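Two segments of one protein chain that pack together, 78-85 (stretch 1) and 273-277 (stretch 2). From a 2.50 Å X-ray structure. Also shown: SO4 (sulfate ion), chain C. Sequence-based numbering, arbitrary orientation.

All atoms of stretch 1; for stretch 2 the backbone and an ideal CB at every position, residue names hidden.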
# COMPACT_ATOMS: atom_id res chain seq x y z
N SER A 78 -9.50 -12.64 4.98
CA SER A 78 -8.10 -12.67 4.60
C SER A 78 -7.23 -13.18 5.75
O SER A 78 -7.36 -12.71 6.90
CB SER A 78 -7.61 -11.25 4.23
OG SER A 78 -7.71 -10.98 2.85
N TYR A 79 -6.34 -14.11 5.43
CA TYR A 79 -5.27 -14.44 6.36
C TYR A 79 -4.40 -13.21 6.51
O TYR A 79 -4.22 -12.47 5.55
CB TYR A 79 -4.42 -15.58 5.83
CG TYR A 79 -5.19 -16.87 5.73
CD1 TYR A 79 -5.22 -17.75 6.80
CD2 TYR A 79 -5.87 -17.20 4.58
CE1 TYR A 79 -5.92 -18.93 6.71
CE2 TYR A 79 -6.57 -18.36 4.49
CZ TYR A 79 -6.59 -19.22 5.55
OH TYR A 79 -7.30 -20.40 5.46
N THR A 80 -3.85 -13.00 7.70
CA THR A 80 -3.09 -11.80 7.99
C THR A 80 -1.60 -12.10 7.93
O THR A 80 -1.07 -12.79 8.80
CB THR A 80 -3.43 -11.26 9.40
OG1 THR A 80 -3.03 -12.21 10.39
CG2 THR A 80 -4.92 -11.07 9.55
N HIS A 81 -0.91 -11.59 6.91
CA HIS A 81 0.54 -11.77 6.90
C HIS A 81 1.28 -10.79 7.80
O HIS A 81 2.47 -10.99 8.07
CB HIS A 81 1.12 -11.76 5.49
CG HIS A 81 1.12 -10.40 4.86
ND1 HIS A 81 0.03 -9.89 4.21
CD2 HIS A 81 2.09 -9.46 4.78
CE1 HIS A 81 0.31 -8.68 3.76
NE2 HIS A 81 1.56 -8.39 4.09
N PHE A 82 0.61 -9.73 8.26
CA PHE A 82 1.29 -8.74 9.11
C PHE A 82 1.80 -9.39 10.38
O PHE A 82 1.05 -10.07 11.09
CB PHE A 82 0.35 -7.59 9.48
CG PHE A 82 0.21 -6.55 8.41
CD1 PHE A 82 0.65 -6.81 7.10
CD2 PHE A 82 -0.32 -5.30 8.71
CE1 PHE A 82 0.52 -5.83 6.10
CE2 PHE A 82 -0.45 -4.32 7.71
CZ PHE A 82 -0.03 -4.58 6.41
N GLY A 83 3.08 -9.19 10.66
CA GLY A 83 3.76 -9.95 11.69
C GLY A 83 3.43 -9.58 13.13
O GLY A 83 2.96 -8.47 13.41
N PRO A 84 3.68 -10.53 14.05
CA PRO A 84 3.42 -10.27 15.47
C PRO A 84 4.34 -9.22 16.08
O PRO A 84 3.90 -8.60 17.06
CB PRO A 84 3.64 -11.64 16.13
CG PRO A 84 4.44 -12.46 15.13
CD PRO A 84 4.02 -11.94 13.79
N PHE A 85 5.54 -8.99 15.56
CA PHE A 85 6.40 -8.00 16.21
C PHE A 85 5.71 -6.65 16.40
O PHE A 85 5.62 -6.12 17.52
CB PHE A 85 7.74 -7.78 15.50
CG PHE A 85 8.51 -6.61 16.07
CD1 PHE A 85 8.54 -5.39 15.41
CD2 PHE A 85 9.13 -6.71 17.31
CE1 PHE A 85 9.21 -4.29 15.95
CE2 PHE A 85 9.81 -5.62 17.87
CZ PHE A 85 9.85 -4.40 17.19
N UNK A 273 5.96 -18.36 2.04
CA UNK A 273 7.12 -17.51 2.28
C UNK A 273 6.73 -16.15 2.87
O UNK A 273 7.60 -15.34 3.18
CB UNK A 273 7.89 -17.31 0.98
N UNK A 274 5.42 -15.89 3.02
CA UNK A 274 4.97 -14.59 3.56
C UNK A 274 4.08 -14.71 4.82
O UNK A 274 4.32 -14.06 5.84
CB UNK A 274 4.20 -13.83 2.48
N UNK A 275 3.07 -15.56 4.77
CA UNK A 275 2.27 -15.90 5.94
C UNK A 275 3.04 -16.73 6.98
O UNK A 275 4.08 -17.34 6.67
CB UNK A 275 1.02 -16.67 5.50
N UNK A 276 2.54 -16.75 8.21
CA UNK A 276 3.25 -17.40 9.32
C UNK A 276 3.06 -18.92 9.36
O UNK A 276 2.13 -19.43 9.98
CB UNK A 276 2.78 -16.80 10.65
N UNK A 277 3.97 -19.61 8.68
CA UNK A 277 3.82 -21.01 8.34
C UNK A 277 5.01 -21.80 8.86
O UNK A 277 5.99 -21.22 9.33
CB UNK A 277 3.67 -21.19 6.83
S SO4 C . 4.40 -6.40 2.64
O1 SO4 C . 3.21 -5.90 3.35
O2 SO4 C . 4.09 -7.73 2.11
O3 SO4 C . 4.72 -5.47 1.56
O4 SO4 C . 5.57 -6.51 3.53

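Position 273 asks nothing of its side chain here. Its ideal CB has no atom of stretch 1 within 5.5 Å, so this contact would accept almost any residue. The deposited one is T273, and it takes no part in the packing.

At 274 the CA-to-CB bond runs sideways to stretch 1, and the ideal CB lies 4.8 Å from CB of H81. A short side chain would leave the imidazole uncovered on this side, whereas one extending a few atoms along the contact could lie beside it. NE2 of H81 donates a hydrogen bond to O1 of the sulfate, 3.1 Å away and nearly straight at 173°. Aliphatic residues such as leucine, isoleucine, valine or methionine would suit the flank of the ring, and a long basic one might reach for the sulfate. The residue is I274, with chi1 t and chi2 p, and its CG1 comes within 3.9 Å of CD2 of H81.

Position 275 has the closest CA pair across the contact, its CA 4.6 Å from that of H81. The CB again points sideways, 4.9 Å from CB of H81, so a small residue would reach little. A longer one whose end comes nearer to stretch 1 would find CB of Y79, the backbone of Y79 and T80, and CB of H81. These surfaces favour a large apolar group, a flat ring or perhaps leucine or methionine. F275 takes the place with chi1 m, which brings the end of the side chain nearer. Its CE1 lies 3.6 Å from CB of Y79 and 3.4 Å from O of Y79, the latter at the ring edge, while CD1 stands 3.6 Å from CB of H81. The H81 ring turns its edge toward the F275 face in an offset arrangement, planes at 86° and centroids 6.0 Å apart.

At 276 the CB points toward stretch 1, yet nothing of that stretch lies within 5.5 Å of the ideal position. The direction is right and the distance long, a combination that calls for reach. What waits there is O of H81, the side-chain-free CA of G83 and the ring of P84; an aromatic residue or a long flexible one could fill the gap. Y276, chi1 m, spans it. O of H81 lies at the ring edge, 3.3 Å from CE2, and CD of P84 sits over one face, 4.0 Å from the ring centroid in a CH-pi contact. The hydroxyl passes 3.3 Å from CA of G83, where an ideal CB would come within 2.5 Å of OH, so glycine leaves the room this tyrosine uses. The backbone is joined by water as well: one molecule accepts from N of Y276 and donates to O of T80, both at 2.9 Å.

Position 277 is again out of reach, with no constraint from stretch 1. It precedes a helix, however, where serine, threonine, aspartate or asparagine commonly cap. S277 does so, its side chain capping a backbone N just past the stretch.

Stretch 2, residues 273-277: TIFYS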
# COMPACT_ATOMS: atom_id res chain seq x y z
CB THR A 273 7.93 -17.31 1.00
OG1 THR A 273 7.10 -16.69 0.01
CG2 THR A 273 8.44 -18.64 0.46
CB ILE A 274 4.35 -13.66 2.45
CG1 ILE A 274 4.22 -12.21 2.95
CG2 ILE A 274 3.02 -14.20 1.93
CD1 ILE A 274 5.55 -11.54 3.33
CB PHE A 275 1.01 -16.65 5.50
CG PHE A 275 0.12 -15.84 4.58
CD1 PHE A 275 -0.71 -14.84 5.10
CD2 PHE A 275 0.12 -16.07 3.20
CE1 PHE A 275 -1.54 -14.08 4.26
CE2 PHE A 275 -0.71 -15.31 2.35
CZ PHE A 275 -1.55 -14.30 2.89
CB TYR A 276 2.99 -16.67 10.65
CG TYR A 276 3.79 -15.39 10.66
CD1 TYR A 276 5.08 -15.37 11.18
CD2 TYR A 276 3.30 -14.24 10.06
CE1 TYR A 276 5.85 -14.22 11.14
CE2 TYR A 276 4.06 -13.07 10.01
CZ TYR A 276 5.34 -13.07 10.56
OH TYR A 276 6.09 -11.92 10.51
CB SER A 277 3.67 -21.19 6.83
OG SER A 277 4.88 -20.98 6.14
O HOH W 1 -0.12 -15.51 8.44
O HOH W 2 4.73 -11.19 6.61
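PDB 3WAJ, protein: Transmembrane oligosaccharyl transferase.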